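Side-chain contact in putative citrate lyase, alfa subunit (Streptococcus mutans, PDB 2HJ0), which is probably a citrate lyase alpha subunit of the CitF family, built round two mixed beta-sheets: residues A[246-250]-A[251-255]. Sequence-based numbering, arbitrary orientation.
Sequences RYTKN and PKELL
T248, two residues before the N-cap N250, meets E253 in the first turn of helix 251-265. The T248 hydroxyl donates to the E253 carboxylate, with OG1 2.7 Å from OE2. It meets that oxygen nearly head-on, in line with its C-O bond. The E253 chain runs extended beyond CG (chi2 172°), which carries the carboxylate back from the first turn to the threonine. T248 OG1 also accepts the backbone N-H of N250, at 3.1 Å from N250 N. This second bond is bent, with an angle of 147° at the hydrogen. The hydroxyl thus donates to E253 and accepts from N250.

N250 lies across E253 at about a right angle, its amide plane turned 82° from the carboxylate. Its CB sits 3.5 Å from E253 OE2. The backbone O of N250 takes the N-H of L254 at 2.9 Å from L254 N, nearly straight. L254 CD2 rests 4.1 Å from T248 CG2, a nonpolar contact. L254 also touches R289 and F290 of helix 282-297, while Y247 OH is hydrogen-bonded to T288 OG1 there. The whole is a surface helix start: an ST turn at T248 leads into N250 at the N-cap position of helix 251-265.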
loop_
_atom_site.group_PDB
_atom_site.type_symbol
_atom_site.label_atom_id
_atom_site.label_comp_id
_atom_site.label_asym_id
_atom_site.label_seq_id
_atom_site.Cartn_x
_atom_site.Cartn_y
_atom_site.Cartn_z
ATOM N N ARG A 246 -14.242 -27.236 -13.271
ATOM C CA ARG A 246 -13.395 -28.088 -14.088
ATOM C C ARG A 246 -13.422 -27.639 -15.546
ATOM O O ARG A 246 -14.253 -26.821 -15.938
ATOM C CB ARG A 246 -13.851 -29.553 -13.972
ATOM C CG ARG A 246 -12.860 -30.589 -14.536
ATOM C CD ARG A 246 -11.514 -30.569 -13.791
ATOM N NE ARG A 246 -10.562 -31.577 -14.276
ATOM C CZ ARG A 246 -10.729 -32.895 -14.169
ATOM N NH1 ARG A 246 -11.818 -33.388 -13.590
ATOM N NH2 ARG A 246 -9.798 -33.720 -14.636
ATOM N N TYR A 247 -12.495 -28.179 -16.332
ATOM C CA TYR A 247 -12.380 -27.861 -17.745
ATOM C C TYR A 247 -13.618 -28.262 -18.533
ATOM O O TYR A 247 -14.519 -28.913 -18.014
ATOM C CB TYR A 247 -11.175 -28.570 -18.349
ATOM C CG TYR A 247 -9.846 -28.164 -17.769
ATOM C CD1 TYR A 247 -9.387 -26.850 -17.869
ATOM C CD2 TYR A 247 -9.031 -29.103 -17.147
ATOM C CE1 TYR A 247 -8.141 -26.485 -17.365
ATOM C CE2 TYR A 247 -7.791 -28.752 -16.641
ATOM C CZ TYR A 247 -7.350 -27.443 -16.753
ATOM O OH TYR A 247 -6.111 -27.115 -16.254
ATOM N N THR A 248 -13.647 -27.884 -19.802
ATOM C CA THR A 248 -14.775 -28.200 -20.661
ATOM C C THR A 248 -14.716 -29.629 -21.200
ATOM O O THR A 248 -13.697 -30.308 -21.092
ATOM C CB THR A 248 -14.840 -27.214 -21.837
ATOM O OG1 THR A 248 -15.954 -27.533 -22.677
ATOM C CG2 THR A 248 -13.557 -27.270 -22.648
ATOM N N LYS A 249 -15.821 -30.072 -21.784
ATOM C CA LYS A 249 -15.933 -31.412 -22.349
ATOM C C LYS A 249 -16.251 -31.287 -23.829
ATOM O O LYS A 249 -16.099 -32.239 -24.587
ATOM C CB LYS A 249 -17.057 -32.165 -21.648
ATOM C CG LYS A 249 -16.968 -32.111 -20.137
ATOM C CD LYS A 249 -15.920 -33.075 -19.606
ATOM C CE LYS A 249 -16.557 -34.396 -19.254
ATOM N NZ LYS A 249 -17.619 -34.194 -18.225
ATOM N N ASN A 250 -16.700 -30.099 -24.227
ATOM C CA ASN A 250 -17.048 -29.827 -25.618
ATOM C C ASN A 250 -15.853 -30.025 -26.534
ATOM O O ASN A 250 -14.908 -29.235 -26.521
ATOM C CB ASN A 250 -17.545 -28.401 -25.784
ATOM C CG ASN A 250 -17.894 -28.091 -27.218
ATOM O OD1 ASN A 250 -18.829 -28.665 -27.770
ATOM N ND2 ASN A 250 -17.132 -27.195 -27.841
ATOM N N PRO A 251 -15.899 -31.066 -27.375
ATOM C CA PRO A 251 -14.803 -31.369 -28.303
ATOM C C PRO A 251 -14.348 -30.193 -29.160
ATOM O O PRO A 251 -13.150 -30.005 -29.373
ATOM C CB PRO A 251 -15.362 -32.515 -29.134
ATOM C CG PRO A 251 -16.832 -32.207 -29.163
ATOM C CD PRO A 251 -17.112 -31.820 -27.730
ATOM N N LYS A 252 -15.293 -29.399 -29.649
ATOM C CA LYS A 252 -14.933 -28.259 -30.474
ATOM C C LYS A 252 -14.066 -27.304 -29.653
ATOM O O LYS A 252 -13.011 -26.857 -30.106
ATOM C CB LYS A 252 -16.193 -27.560 -30.991
ATOM C CG LYS A 252 -15.947 -26.304 -31.812
ATOM C CD LYS A 252 -17.253 -25.735 -32.353
ATOM C CE LYS A 252 -17.523 -26.205 -33.774
ATOM N NZ LYS A 252 -17.494 -27.690 -33.952
ATOM N N GLU A 253 -14.496 -27.004 -28.435
ATOM C CA GLU A 253 -13.723 -26.111 -27.591
ATOM C C GLU A 253 -12.347 -26.693 -27.278
ATOM O O GLU A 253 -11.337 -25.989 -27.371
ATOM C CB GLU A 253 -14.493 -25.804 -26.304
ATOM C CG GLU A 253 -15.591 -24.766 -26.508
ATOM C CD GLU A 253 -16.487 -24.595 -25.292
ATOM O OE1 GLU A 253 -17.318 -23.655 -25.285
ATOM O OE2 GLU A 253 -16.361 -25.409 -24.348
ATOM N N LEU A 254 -12.302 -27.978 -26.928
ATOM C CA LEU A 254 -11.031 -28.640 -26.616
ATOM C C LEU A 254 -10.037 -28.579 -27.780
ATOM O O LEU A 254 -8.820 -28.514 -27.575
ATOM C CB LEU A 254 -11.259 -30.103 -26.218
ATOM C CG LEU A 254 -11.722 -30.358 -24.793
ATOM C CD1 LEU A 254 -11.992 -31.826 -24.600
ATOM C CD2 LEU A 254 -10.655 -29.869 -23.837
ATOM N N LEU A 255 -10.551 -28.609 -29.001
ATOM C CA LEU A 255 -9.694 -28.536 -30.168
ATOM C C LEU A 255 -9.130 -27.127 -30.238
ATOM O O LEU A 255 -7.943 -26.929 -30.494
ATOM C CB LEU A 255 -10.496 -28.820 -31.432
ATOM C CG LEU A 255 -9.723 -28.930 -32.747
ATOM C CD1 LEU A 255 -9.113 -30.303 -32.841
ATOM C CD2 LEU A 255 -10.663 -28.707 -33.914
#